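Local atomic coordinates of PlzA (Borrelia burgdorferi, PDB entry 7MIE), a protein that binds the bacterial second messenger c-di-GMP and probably acts as a receptor that passes this signal on within the spirochaete. Residues A[69-74]-A[79-84]; A[127-130]-A[135-138]; A[63-68]-A[85-90]; A[35-40]-A[157-162]; A[230-235]-A[239-244]. All coordinates share one frame; numbering follows the deposited sequence. Where two conformers were deposited one is given.

Interaction 1. Residues A[69-74]-A[79-84]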
# COMPACT_ATOMS: atom_id res chain seq x y z
N GLY A 69 10.29 -8.38 -6.68
CA GLY A 69 8.91 -7.93 -6.57
C GLY A 69 8.89 -6.57 -5.86
O GLY A 69 9.93 -5.92 -5.78
N VAL A 70 7.70 -6.15 -5.45
CA VAL A 70 7.57 -4.82 -4.86
C VAL A 70 6.78 -5.01 -3.57
O VAL A 70 5.85 -5.82 -3.50
CB VAL A 70 6.79 -3.95 -5.87
CG1 VAL A 70 6.54 -2.57 -5.30
CG2 VAL A 70 7.63 -3.75 -7.15
N ILE A 71 7.12 -4.23 -2.53
CA ILE A 71 6.38 -4.37 -1.28
C ILE A 71 5.08 -3.60 -1.42
O ILE A 71 5.06 -2.40 -1.78
CB ILE A 71 7.22 -3.81 -0.11
CG1 ILE A 71 8.62 -4.41 -0.04
CG2 ILE A 71 6.46 -3.93 1.21
CD1 ILE A 71 9.55 -3.80 1.04
N TYR A 72 3.99 -4.29 -1.05
CA TYR A 72 2.68 -3.66 -0.98
C TYR A 72 2.42 -3.10 0.43
O TYR A 72 1.98 -1.95 0.56
CB TYR A 72 1.62 -4.73 -1.30
CG TYR A 72 0.20 -4.32 -1.00
CD1 TYR A 72 -0.53 -3.58 -1.92
CD2 TYR A 72 -0.41 -4.71 0.18
CE1 TYR A 72 -1.86 -3.24 -1.67
CE2 TYR A 72 -1.72 -4.37 0.45
CZ TYR A 72 -2.44 -3.64 -0.47
OH TYR A 72 -3.74 -3.31 -0.20
N SER A 73 2.67 -3.92 1.46
CA SER A 73 2.47 -3.46 2.84
C SER A 73 3.41 -4.23 3.75
O SER A 73 3.94 -5.27 3.35
CB SER A 73 1.01 -3.65 3.30
OG SER A 73 0.69 -5.03 3.47
N ILE A 74 3.58 -3.70 4.97
CA ILE A 74 4.44 -4.32 5.95
C ILE A 74 3.71 -4.44 7.28
O ILE A 74 2.92 -3.55 7.62
CB ILE A 74 5.76 -3.53 6.04
CG1 ILE A 74 6.79 -4.26 6.91
CG2 ILE A 74 5.50 -2.10 6.57
CD1 ILE A 74 8.22 -3.75 6.67
N LEU A 79 5.10 -9.47 5.68
CA LEU A 79 4.88 -8.40 4.74
C LEU A 79 4.16 -8.96 3.52
O LEU A 79 4.03 -10.18 3.38
CB LEU A 79 6.21 -7.70 4.45
CG LEU A 79 7.18 -8.34 3.43
CD1 LEU A 79 8.50 -7.53 3.38
CD2 LEU A 79 7.47 -9.81 3.75
N LYS A 80 3.65 -8.06 2.68
CA LYS A 80 2.93 -8.48 1.48
C LYS A 80 3.70 -7.98 0.26
O LYS A 80 4.07 -6.81 0.19
CB LYS A 80 1.50 -7.93 1.43
CG LYS A 80 0.58 -8.55 2.47
CD LYS A 80 -0.88 -8.10 2.33
CE LYS A 80 -1.63 -8.38 3.61
NZ LYS A 80 -3.00 -7.81 3.51
N LEU A 81 3.90 -8.90 -0.69
CA LEU A 81 4.72 -8.60 -1.86
C LEU A 81 3.92 -8.85 -3.13
O LEU A 81 3.13 -9.81 -3.19
CB LEU A 81 5.98 -9.48 -1.90
CG LEU A 81 6.96 -9.41 -0.72
CD1 LEU A 81 8.28 -10.13 -1.10
CD2 LEU A 81 7.28 -7.93 -0.39
N ILE A 82 4.18 -8.00 -4.15
CA ILE A 82 3.56 -8.15 -5.47
C ILE A 82 4.59 -8.74 -6.43
O ILE A 82 5.72 -8.23 -6.57
CB ILE A 82 3.10 -6.77 -6.00
CG1 ILE A 82 1.95 -6.21 -5.15
CG2 ILE A 82 2.73 -6.85 -7.49
CD1 ILE A 82 1.81 -4.67 -5.32
N PHE A 83 4.12 -9.80 -7.12
CA PHE A 83 4.89 -10.38 -8.23
C PHE A 83 3.98 -10.58 -9.44
O PHE A 83 2.76 -10.75 -9.30
CB PHE A 83 5.45 -11.75 -7.82
CG PHE A 83 6.52 -11.73 -6.76
CD1 PHE A 83 7.84 -11.39 -7.08
CD2 PHE A 83 6.19 -11.99 -5.43
CE1 PHE A 83 8.81 -11.35 -6.09
CE2 PHE A 83 7.17 -11.94 -4.45
CZ PHE A 83 8.47 -11.64 -4.78
N GLN A 84 4.60 -10.70 -10.61
CA GLN A 84 3.82 -11.14 -11.78
C GLN A 84 3.29 -12.55 -11.53
O GLN A 84 3.92 -13.34 -10.85
CB GLN A 84 4.70 -11.25 -13.02
CG GLN A 84 5.25 -9.91 -13.47
CD GLN A 84 6.14 -10.06 -14.69
OE1 GLN A 84 7.00 -10.95 -14.77
NE2 GLN A 84 5.94 -9.18 -15.65
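Val-70 and Ile-82 exchange two backbone hydrogen bonds, the straighter running from Ile-82 N to Val-70 O (2.8 Å), in an antiparallel hairpin whose strands make an angle of 144°. Beyond Ile-71 the register slips by one residue. Tyr-72 and Ser-73 both face Lys-80, which defines a classic beta bulge: Lys-80 O accepts a firm bond from Tyr-72 N at 2.8 Å and a weak one from Ser-73 N at 3.5 Å. The Tyr-72 ring runs alongside the Lys-80 chain, both pointing the same way, with Tyr-72 CD2 3.9 Å from Lys-80 CB. Tyr-72 CB also meets Ile-82 CD1 at 4.0 Å. Extended beyond CG, the lysine passes Ser-73 OG, whose nearest approach is 3.6 Å to Lys-80 CD. On the other face, Ile-71 CG1 packs against Leu-81 CD2 at 3.8 Å. At the Gly-69 end of the contact, Phe-83 CE1 lies 3.4 Å from Gly-69 N, the ring resting on backbone because glycine has no side chain. Glu-41 OE1 is hydrogen-bonded to Ser-73 OG and forms a salt bridge with Lys-80 NZ, which implies that one carboxylate oxygen satisfies the polar ends of the bulge while the aliphatic part of the lysine remains an apolar partner for tyrosine.

Interaction 2. Residues A[127-130]-A[135-138]. With EDO (1,2-ethanediol), chain F.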
# COMPACT_ATOMS: atom_id res chain seq x y z
N SER A 127 -3.24 -13.94 -3.21
CA SER A 127 -4.39 -13.62 -4.04
C SER A 127 -3.94 -13.34 -5.46
O SER A 127 -2.74 -13.12 -5.73
CB SER A 127 -5.18 -12.44 -3.50
OG SER A 127 -4.36 -11.30 -3.44
N ALA A 128 -4.93 -13.31 -6.36
CA ALA A 128 -4.67 -13.00 -7.76
C ALA A 128 -5.50 -11.79 -8.20
O ALA A 128 -6.67 -11.70 -7.83
CB ALA A 128 -5.03 -14.24 -8.58
N TYR A 129 -4.91 -10.88 -8.98
CA TYR A 129 -5.64 -9.72 -9.50
C TYR A 129 -5.03 -9.28 -10.83
O TYR A 129 -3.91 -9.71 -11.16
CB TYR A 129 -5.63 -8.56 -8.50
CG TYR A 129 -4.27 -7.94 -8.25
CD1 TYR A 129 -3.38 -8.51 -7.33
CD2 TYR A 129 -3.86 -6.78 -8.89
CE1 TYR A 129 -2.13 -7.95 -7.10
CE2 TYR A 129 -2.60 -6.22 -8.69
CZ TYR A 129 -1.74 -6.81 -7.76
OH TYR A 129 -0.49 -6.27 -7.52
N SER A 130 -5.72 -8.36 -11.53
CA SER A 130 -5.31 -7.82 -12.83
C SER A 130 -4.97 -6.33 -12.79
O SER A 130 -5.57 -5.57 -12.05
CB SER A 130 -6.38 -8.00 -13.86
OG SER A 130 -6.62 -9.38 -14.00
N GLU A 135 -1.40 -9.86 -15.22
CA GLU A 135 -1.89 -10.52 -14.02
C GLU A 135 -0.79 -10.56 -12.98
O GLU A 135 0.39 -10.74 -13.31
CB GLU A 135 -2.26 -11.98 -14.29
CG GLU A 135 -3.23 -12.18 -15.45
CD GLU A 135 -4.52 -11.37 -15.34
OE1 GLU A 135 -5.01 -11.20 -14.19
OE2 GLU A 135 -5.01 -10.91 -16.40
N TYR A 136 -1.21 -10.45 -11.72
CA TYR A 136 -0.30 -10.35 -10.60
C TYR A 136 -0.78 -11.23 -9.46
O TYR A 136 -1.96 -11.58 -9.36
CB TYR A 136 -0.20 -8.90 -10.08
CG TYR A 136 0.43 -7.96 -11.08
CD1 TYR A 136 1.80 -7.78 -11.14
CD2 TYR A 136 -0.36 -7.34 -12.03
CE1 TYR A 136 2.38 -6.96 -12.10
CE2 TYR A 136 0.20 -6.53 -13.02
CZ TYR A 136 1.58 -6.33 -13.04
OH TYR A 136 2.13 -5.53 -14.01
N ASN A 137 0.17 -11.56 -8.57
CA ASN A 137 -0.18 -12.16 -7.28
C ASN A 137 0.30 -11.25 -6.16
O ASN A 137 1.36 -10.63 -6.25
CB ASN A 137 0.48 -13.53 -7.06
CG ASN A 137 0.00 -14.60 -8.04
OD1 ASN A 137 0.83 -15.24 -8.70
ND2 ASN A 137 -1.30 -14.85 -8.12
N LEU A 138 -0.51 -11.23 -5.09
CA LEU A 138 -0.14 -10.54 -3.85
C LEU A 138 0.10 -11.64 -2.81
O LEU A 138 -0.81 -12.43 -2.54
CB LEU A 138 -1.30 -9.64 -3.44
CG LEU A 138 -1.08 -8.81 -2.15
CD1 LEU A 138 0.01 -7.77 -2.37
CD2 LEU A 138 -2.35 -8.10 -1.75
C1 EDO F . -2.97 -11.45 -0.22
O1 EDO F . -1.81 -12.18 0.19
C2 EDO F . -4.29 -11.98 0.14
O2 EDO F . -4.20 -13.28 0.67
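Ser-127 with Leu-138 and Tyr-129 with Tyr-136 are the hydrogen-bonded pairs of an antiparallel hairpin whose strands make an angle of 147°. The carbonyl of Ser-127 is gripped twice: Leu-138 N reaches Ser-127 O at 3.0 Å, and Asn-137 ND2 approaches the opposite face of the carbonyl plane, 3.3 Å from Ser-127 O. With its CG beside the backbone N (chi1 -65°), Asn-137 brings its amide back toward the partner strand, and the acceptor lies close to the amide plane. Tyr-136 CB sits over one face of the Tyr-129 ring, nearest to Tyr-129 CZ at 3.5 Å, a CH-pi contact. The two rings barely overlap, being near parallel but slid apart, with centroids 5.7 Å from each other. Tyr-129 CE1 meets Leu-138 CB at 4.1 Å. Ser-130 OG points to Glu-135 OE1, but their separation is too short to be trusted. An ethanediol, probably from the crystallisation liquor, donates to Leu-138 O from its O1 at 2.9 Å. Strand 78-84 flanks the hairpin, bonding backbone to backbone between Phe-83 and Asn-137, while Ile-82 packs on Tyr-129, Tyr-136 and Leu-138; the Tyr-129 side chain also touches Leu-273 and Met-277 of helix 273-283.

Interaction 3. Residues A[63-68]-A[85-90]; sequences GSYTAF and EDTVLP
Tyr-65 carries its CG opposite the backbone N (chi1 175°), which sends the ring out from the strand toward Thr-87 and Val-88; Val-88, with CG1 opposite its own N (chi1 169°), leaves CG2 as the branch that meets the strand. That methyl is the centre of the apolar contact. It lies 3.7 Å from Ala-67 CB, and it also reaches the edge of the Tyr-65 ring, near the ring plane, with Val-88 CG2 4.2 Å from Tyr-65 CE2. Beyond the ring, the phenol oxygen meets the residue before Val-88: Tyr-65 OH is 3.4 Å from Thr-87 CB, and equally 3.4 Å from Thr-87 C, with the two side chains crossing at about a right angle. These are van der Waals approaches, since no hydrogen bond passes between the segments. Thr-87 occupies the N-cap position of helix 88-94 without a capping bond from its side chain; its OG1 bonds to Gln-84 O, tying the turn to the end of the preceding strand. Six of the antiparallel strands pair in a closed ring, the barrel expected of a PilZ-type domain, and this helix start packs on several of them. Buried Val-88 meets Met-60 and Ile-62 on strand 57-62 and Leu-139 on strand 134-143, and Leu-89 touches Leu-123 and Ala-126 on strand 119-131. From strand 78-84, Phe-83 CD1 comes within 3.5 Å of Val-88 CG2.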
# COMPACT_ATOMS: atom_id res chain seq x y z
N GLY A 63 15.67 -21.52 -3.59
CA GLY A 63 16.82 -22.24 -4.11
C GLY A 63 17.70 -21.29 -4.93
O GLY A 63 18.12 -20.24 -4.44
N SER A 64 17.95 -21.66 -6.19
CA SER A 64 18.76 -20.78 -7.02
C SER A 64 17.84 -19.91 -7.90
O SER A 64 18.32 -18.99 -8.54
CB SER A 64 19.77 -21.56 -7.84
OG SER A 64 19.06 -22.32 -8.79
N TYR A 65 16.52 -20.15 -7.82
CA TYR A 65 15.58 -19.31 -8.53
C TYR A 65 15.52 -17.94 -7.86
O TYR A 65 15.52 -17.84 -6.64
CB TYR A 65 14.19 -19.95 -8.48
CG TYR A 65 13.09 -19.11 -9.07
CD1 TYR A 65 12.89 -19.07 -10.44
CD2 TYR A 65 12.32 -18.26 -8.28
CE1 TYR A 65 11.89 -18.29 -11.00
CE2 TYR A 65 11.30 -17.50 -8.82
CZ TYR A 65 11.09 -17.50 -10.19
OH TYR A 65 10.11 -16.73 -10.76
N THR A 66 15.46 -16.87 -8.68
CA THR A 66 15.41 -15.53 -8.09
C THR A 66 14.40 -14.65 -8.84
O THR A 66 14.23 -14.79 -10.06
CB THR A 66 16.83 -14.97 -8.04
OG1 THR A 66 16.80 -13.92 -7.08
CG2 THR A 66 17.35 -14.55 -9.41
N ALA A 67 13.73 -13.72 -8.10
CA ALA A 67 12.82 -12.80 -8.75
C ALA A 67 12.70 -11.54 -7.90
O ALA A 67 12.77 -11.63 -6.68
CB ALA A 67 11.42 -13.40 -8.91
N PHE A 68 12.46 -10.42 -8.60
CA PHE A 68 12.25 -9.16 -7.88
C PHE A 68 10.76 -8.87 -7.85
O PHE A 68 10.08 -8.96 -8.87
CB PHE A 68 12.98 -8.00 -8.59
CG PHE A 68 14.45 -7.98 -8.25
CD1 PHE A 68 15.35 -8.75 -8.97
CD2 PHE A 68 14.92 -7.24 -7.18
CE1 PHE A 68 16.69 -8.75 -8.61
CE2 PHE A 68 16.26 -7.24 -6.83
CZ PHE A 68 17.14 -8.00 -7.56
N GLU A 85 2.14 -12.86 -12.12
CA GLU A 85 1.58 -14.20 -12.00
C GLU A 85 2.52 -15.22 -12.66
O GLU A 85 3.26 -14.85 -13.58
CB GLU A 85 0.20 -14.20 -12.65
CG GLU A 85 -0.55 -15.51 -12.56
CD GLU A 85 -1.90 -15.45 -13.29
OE1 GLU A 85 -2.96 -15.47 -12.58
OE2 GLU A 85 -1.89 -15.32 -14.54
N ASP A 86 2.48 -16.48 -12.19
CA ASP A 86 3.20 -17.60 -12.79
C ASP A 86 4.71 -17.43 -12.66
O ASP A 86 5.46 -17.86 -13.54
CB ASP A 86 2.82 -17.79 -14.28
CG ASP A 86 2.96 -19.25 -14.72
OD1 ASP A 86 3.27 -20.10 -13.84
OD2 ASP A 86 2.75 -19.54 -15.93
N THR A 87 5.17 -16.78 -11.58
CA THR A 87 6.60 -16.65 -11.27
C THR A 87 6.87 -17.28 -9.89
O THR A 87 7.05 -18.51 -9.79
CB THR A 87 7.11 -15.21 -11.47
OG1 THR A 87 6.49 -14.33 -10.52
CG2 THR A 87 6.82 -14.65 -12.85
N VAL A 88 6.75 -16.47 -8.83
CA VAL A 88 7.14 -16.86 -7.49
C VAL A 88 6.16 -17.87 -6.92
O VAL A 88 6.55 -18.79 -6.20
CB VAL A 88 7.33 -15.60 -6.61
CG1 VAL A 88 7.49 -15.94 -5.13
CG2 VAL A 88 8.58 -14.85 -7.10
N LEU A 89 4.87 -17.72 -7.24
CA LEU A 89 3.86 -18.47 -6.49
C LEU A 89 4.03 -19.97 -6.79
O LEU A 89 4.17 -20.75 -5.86
CB LEU A 89 2.44 -17.95 -6.79
CG LEU A 89 1.32 -18.58 -5.93
CD1 LEU A 89 1.62 -18.49 -4.44
CD2 LEU A 89 -0.05 -18.00 -6.25
N PRO A 90 4.11 -20.41 -8.07
CA PRO A 90 4.39 -21.81 -8.35
C PRO A 90 5.78 -22.28 -7.90
O PRO A 90 5.95 -23.44 -7.49
CB PRO A 90 4.13 -21.97 -9.86
CG PRO A 90 4.14 -20.57 -10.44
CD PRO A 90 3.87 -19.62 -9.29

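Interaction 4. Residues A[35-40]-A[157-162]; sequences AKYRGK and KLLDLK
Tyr-37 and Leu-159 form the apolar heart of this contact: Leu-159 CB sits almost centrally over one face of the tyrosine ring, 14° off the ring normal, a CH-pi contact whose nearest atoms are Leu-159 CB and Tyr-37 CD2 at 3.6 Å. The opposite face is covered from within its own segment by Lys-36 CG, so the ring is held between a leucine and the aliphatic part of a lysine. At the rim, Tyr-37 OH donates at 2.6 Å to Asp-160 OD1, which accepts on its anti lone pair. The acceptor lies near the ring plane, although the carboxylate as a whole is turned 63° from it. Because Leu-159 and Asp-160 are consecutive on the helix, one supplies the face and the other the edge contact.

Further out, Lys-36 NZ is 4.5 Å from Asp-160 OD1, beyond a salt bridge. A water spans the gap, donating to Asp-160 OD1 at 2.7 Å and accepting from Lys-36 NZ at 3.1 Å. The other carboxylate oxygen, Asp-160 OD2, bonds to Tyr-33 OH, which should help fix the rotation of the group. Tyr-37 also opens a type II turn, closed by Lys-40 N to Tyr-37 O at 2.9 Å with Gly-39 at positive phi; this brings Lys-40 CB to 3.9 Å from Leu-159 CD2.

The contact thus joins the end of helix 26-36 and its following turn to helix 149-164, where Leu-163 extends the packing on Lys-36 and Tyr-37, while Leu-159 also rests on Ile-42 of strand 42-43.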
# COMPACT_ATOMS: atom_id res chain seq x y z
N ALA A 35 1.83 -8.87 19.07
CA ALA A 35 0.58 -9.41 19.61
C ALA A 35 -0.54 -8.41 19.41
O ALA A 35 -1.62 -8.76 18.94
CB ALA A 35 0.76 -9.72 21.09
N LYS A 36 -0.27 -7.13 19.70
CA LYS A 36 -1.27 -6.08 19.66
C LYS A 36 -1.79 -5.90 18.24
O LYS A 36 -2.98 -5.63 18.06
CB LYS A 36 -0.66 -4.78 20.19
CG LYS A 36 -1.63 -3.62 20.26
CD LYS A 36 -1.09 -2.41 20.98
CE LYS A 36 -2.12 -1.31 20.86
NZ LYS A 36 -1.97 -0.31 21.92
N TYR A 37 -0.91 -6.04 17.24
CA TYR A 37 -1.25 -5.63 15.87
C TYR A 37 -1.33 -6.80 14.92
O TYR A 37 -1.14 -6.67 13.69
CB TYR A 37 -0.32 -4.52 15.36
CG TYR A 37 -0.51 -3.23 16.14
CD1 TYR A 37 -1.75 -2.62 16.19
CD2 TYR A 37 0.54 -2.61 16.80
CE1 TYR A 37 -1.97 -1.45 16.91
CE2 TYR A 37 0.35 -1.42 17.51
CZ TYR A 37 -0.92 -0.86 17.58
OH TYR A 37 -1.16 0.30 18.26
N ARG A 38 -1.63 -7.98 15.47
CA ARG A 38 -1.75 -9.15 14.62
C ARG A 38 -2.83 -8.86 13.59
O ARG A 38 -3.90 -8.33 13.90
CB ARG A 38 -2.01 -10.41 15.47
CG ARG A 38 -2.31 -11.66 14.65
CD ARG A 38 -2.15 -12.94 15.44
NE ARG A 38 -1.57 -12.63 16.74
CZ ARG A 38 -2.23 -12.64 17.90
NH1 ARG A 38 -1.61 -12.33 19.02
NH2 ARG A 38 -3.52 -12.97 17.94
N GLY A 39 -2.48 -9.10 12.32
CA GLY A 39 -3.43 -8.95 11.23
C GLY A 39 -3.49 -7.54 10.64
O GLY A 39 -4.25 -7.29 9.70
N LYS A 40 -2.71 -6.61 11.20
CA LYS A 40 -2.75 -5.22 10.75
C LYS A 40 -1.54 -4.90 9.88
O LYS A 40 -0.56 -5.62 9.94
CB LYS A 40 -2.77 -4.28 11.96
CG LYS A 40 -3.95 -4.53 12.90
CD LYS A 40 -5.32 -4.49 12.24
CE LYS A 40 -6.41 -4.61 13.31
NZ LYS A 40 -7.74 -4.57 12.64
N LYS A 157 5.41 1.71 15.65
CA LYS A 157 5.03 3.10 15.88
C LYS A 157 4.03 3.60 14.84
O LYS A 157 3.11 4.37 15.15
CB LYS A 157 6.28 3.99 15.89
CG LYS A 157 7.17 3.73 17.11
CD LYS A 157 8.52 4.41 17.02
CE LYS A 157 9.19 4.57 18.38
NZ LYS A 157 10.36 5.47 18.25
N LEU A 158 4.22 3.19 13.58
CA LEU A 158 3.26 3.54 12.53
C LEU A 158 1.91 2.88 12.78
O LEU A 158 0.87 3.52 12.55
CB LEU A 158 3.78 3.09 11.15
CG LEU A 158 5.00 3.88 10.65
CD1 LEU A 158 5.62 3.15 9.46
CD2 LEU A 158 4.60 5.31 10.27
N LEU A 159 1.90 1.64 13.29
CA LEU A 159 0.63 0.99 13.61
C LEU A 159 -0.08 1.69 14.79
O LEU A 159 -1.28 1.83 14.75
CB LEU A 159 0.82 -0.50 13.88
CG LEU A 159 1.19 -1.32 12.65
CD1 LEU A 159 1.81 -2.64 13.05
CD2 LEU A 159 -0.07 -1.52 11.77
N ASP A 160 0.67 2.19 15.78
CA ASP A 160 0.06 2.99 16.83
C ASP A 160 -0.63 4.21 16.26
O ASP A 160 -1.75 4.52 16.65
CB ASP A 160 1.14 3.54 17.77
CG ASP A 160 1.71 2.55 18.75
OD1 ASP A 160 1.04 1.49 19.03
OD2 ASP A 160 2.82 2.87 19.29
N LEU A 161 0.01 4.87 15.31
CA LEU A 161 -0.59 6.06 14.69
C LEU A 161 -1.82 5.67 13.86
O LEU A 161 -2.83 6.37 13.88
CB LEU A 161 0.44 6.77 13.82
CG LEU A 161 1.64 7.31 14.60
CD1 LEU A 161 2.59 8.01 13.61
CD2 LEU A 161 1.19 8.30 15.69
N LYS A 162 -1.73 4.56 13.12
CA LYS A 162 -2.89 4.10 12.38
C LYS A 162 -4.06 3.78 13.29
O LYS A 162 -5.20 4.14 12.96
CB LYS A 162 -2.51 2.91 11.48
CG LYS A 162 -3.65 2.49 10.55
CD LYS A 162 -3.18 1.39 9.54
CE LYS A 162 -4.35 1.06 8.61
NZ LYS A 162 -3.97 0.00 7.63
O HOH W 1 0.98 0.50 21.49

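Interaction 5. Residues A[230-235]-A[239-244]; sequences IFSFEF and EIFIEG
Glu-239 OE1 is gripped twice: Ser-232 OG donates to it across the contact at 2.6 Å, on the anti lone pair, and Lys-198 NZ, on strand 198-207 of the same sheet, adds a salt bridge. The two segments form a beta hairpin in the C-terminal six-stranded ring of antiparallel strands, a barrel of the PilZ type, and its strands make an angle of 159°. Phe-231 with Ile-242 and Phe-233 with Ile-240 are the hydrogen-bonded pairs; the bond from Phe-231 N to Ile-242 O measures 2.8 Å, whereas that from Phe-233 N to Ile-240 O is longer at 3.2 Å.

The side chains of those two pairs share one face of the sheet. Ile-242 CD1 lies at the edge of the Phe-231 ring, 4.1 Å from Phe-231 CD2, the two side chains running alongside each other. Phe-233 turns one ring face to Ile-240 CB, its CG wedged between the backbone N and the carbonyl carbon (chi1 47°). Tyr-275 of helix 273-283 packs on both Phe-233 and Ile-242. Phe-231 is buried against Ala-190, Ile-203 and Leu-206; its side chain is about 9 Å from the bound c-di-GMP, too far for direct contact.

Ser-232, Phe-241, Ile-230 and Glu-243 line the other face. Phe-241 CD1 approaches Ser-232 CB at 3.5 Å, and Ile-230 CG2 meets the edge of the same ring in its plane. Glu-243, salt-bridged to Lys-270 through OE1, lies beside Ile-230, with Glu-243 CG 4.0 Å from Ile-230 CG1.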
# COMPACT_ATOMS: atom_id res chain seq x y z
N ILE A 230 -20.92 8.50 -3.14
CA ILE A 230 -20.18 7.59 -3.99
C ILE A 230 -19.31 8.47 -4.89
O ILE A 230 -19.80 9.38 -5.55
CB ILE A 230 -21.10 6.63 -4.78
CG1 ILE A 230 -21.84 5.66 -3.85
CG2 ILE A 230 -20.30 5.86 -5.83
CD1 ILE A 230 -23.10 5.07 -4.42
N PHE A 231 -18.00 8.24 -4.78
CA PHE A 231 -17.03 8.96 -5.59
C PHE A 231 -16.64 8.06 -6.75
O PHE A 231 -16.36 6.89 -6.56
CB PHE A 231 -15.81 9.29 -4.72
CG PHE A 231 -14.55 9.77 -5.41
CD1 PHE A 231 -14.53 11.00 -6.05
CD2 PHE A 231 -13.38 9.02 -5.36
CE1 PHE A 231 -13.35 11.47 -6.63
CE2 PHE A 231 -12.20 9.49 -5.94
CZ PHE A 231 -12.20 10.71 -6.58
N SER A 232 -16.63 8.62 -7.96
CA SER A 232 -16.30 7.80 -9.10
C SER A 232 -15.56 8.60 -10.16
O SER A 232 -15.65 9.84 -10.24
CB SER A 232 -17.56 7.14 -9.67
OG SER A 232 -18.37 8.11 -10.31
N PHE A 233 -14.80 7.86 -10.96
CA PHE A 233 -14.15 8.44 -12.12
C PHE A 233 -13.93 7.37 -13.18
O PHE A 233 -13.85 6.19 -12.88
CB PHE A 233 -12.80 9.05 -11.73
CG PHE A 233 -11.93 8.15 -10.88
CD1 PHE A 233 -12.03 8.17 -9.49
CD2 PHE A 233 -10.97 7.33 -11.46
CE1 PHE A 233 -11.20 7.37 -8.71
CE2 PHE A 233 -10.14 6.53 -10.67
CZ PHE A 233 -10.25 6.55 -9.30
N GLU A 234 -13.77 7.82 -14.43
CA GLU A 234 -13.60 6.90 -15.54
C GLU A 234 -12.28 6.19 -15.35
O GLU A 234 -11.29 6.81 -14.97
CB GLU A 234 -13.62 7.65 -16.87
CG GLU A 234 -14.96 8.31 -17.18
CD GLU A 234 -15.87 7.60 -18.17
OE1 GLU A 234 -16.69 8.30 -18.80
OE2 GLU A 234 -15.77 6.36 -18.30
N PHE A 235 -12.30 4.89 -15.59
CA PHE A 235 -11.12 4.06 -15.42
C PHE A 235 -11.32 2.79 -16.24
O PHE A 235 -12.44 2.26 -16.28
CB PHE A 235 -10.89 3.76 -13.94
CG PHE A 235 -9.54 3.16 -13.61
CD1 PHE A 235 -8.37 3.88 -13.80
CD2 PHE A 235 -9.45 1.87 -13.11
CE1 PHE A 235 -7.14 3.32 -13.51
CE2 PHE A 235 -8.21 1.32 -12.79
CZ PHE A 235 -7.06 2.05 -12.99
N GLU A 239 -15.75 3.19 -15.22
CA GLU A 239 -15.95 4.03 -14.01
C GLU A 239 -15.72 3.18 -12.76
O GLU A 239 -16.40 2.16 -12.59
CB GLU A 239 -17.34 4.67 -14.07
CG GLU A 239 -17.44 6.04 -13.40
CD GLU A 239 -18.78 6.74 -13.56
OE1 GLU A 239 -19.28 7.35 -12.58
OE2 GLU A 239 -19.34 6.69 -14.67
N ILE A 240 -14.73 3.58 -11.94
CA ILE A 240 -14.49 3.05 -10.59
C ILE A 240 -15.38 3.81 -9.61
O ILE A 240 -15.47 5.03 -9.68
CB ILE A 240 -13.01 3.17 -10.18
CG1 ILE A 240 -12.15 2.13 -10.91
CG2 ILE A 240 -12.83 3.04 -8.67
CD1 ILE A 240 -10.81 1.88 -10.26
N PHE A 241 -16.07 3.07 -8.76
CA PHE A 241 -17.00 3.60 -7.78
C PHE A 241 -16.46 3.28 -6.39
O PHE A 241 -16.12 2.13 -6.10
CB PHE A 241 -18.39 2.98 -7.94
CG PHE A 241 -19.02 3.27 -9.28
CD1 PHE A 241 -19.75 4.43 -9.48
CD2 PHE A 241 -18.82 2.41 -10.35
CE1 PHE A 241 -20.27 4.73 -10.74
CE2 PHE A 241 -19.37 2.70 -11.60
CZ PHE A 241 -20.09 3.86 -11.79
N ILE A 242 -16.41 4.32 -5.55
CA ILE A 242 -15.94 4.16 -4.18
C ILE A 242 -16.93 4.84 -3.25
O ILE A 242 -17.14 6.04 -3.31
CB ILE A 242 -14.53 4.77 -3.99
CG1 ILE A 242 -13.60 4.37 -5.14
CG2 ILE A 242 -13.96 4.38 -2.63
CD1 ILE A 242 -12.25 5.06 -5.12
N GLU A 243 -17.45 4.05 -2.31
CA GLU A 243 -18.36 4.56 -1.30
C GLU A 243 -17.55 5.21 -0.18
O GLU A 243 -16.49 4.72 0.19
CB GLU A 243 -19.22 3.40 -0.79
CG GLU A 243 -19.97 2.72 -1.92
CD GLU A 243 -20.86 1.56 -1.49
OE1 GLU A 243 -21.53 1.71 -0.45
OE2 GLU A 243 -20.85 0.48 -2.17
N GLY A 244 -18.08 6.32 0.33
CA GLY A 244 -17.40 7.07 1.37
C GLY A 244 -18.34 8.04 2.09
O GLY A 244 -19.55 8.04 1.85

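In the fold
From the N terminus, residues 35-40 open interaction 4, which closes only at 157-162, after 116 intervening residues, so that it encloses interactions 1, 2 and 3 and joins the first helix to helix 149-164. Within that span, interaction 3 runs from 63-68 to 85-90 and itself encloses the hairpin of interaction 1; interaction 2 follows as a separate hairpin. No loops cross. Interactions 1, 2 and 3 touch one another: strands 78-84 and 134-143 are neighbours in the N-terminal sheet, and Glu-135 O probably accepts from Glu-85 N (3.0 Å). Interaction 5 comes last, in the C-terminal sheet, with its nearest atoms about 7 Å from interaction 2.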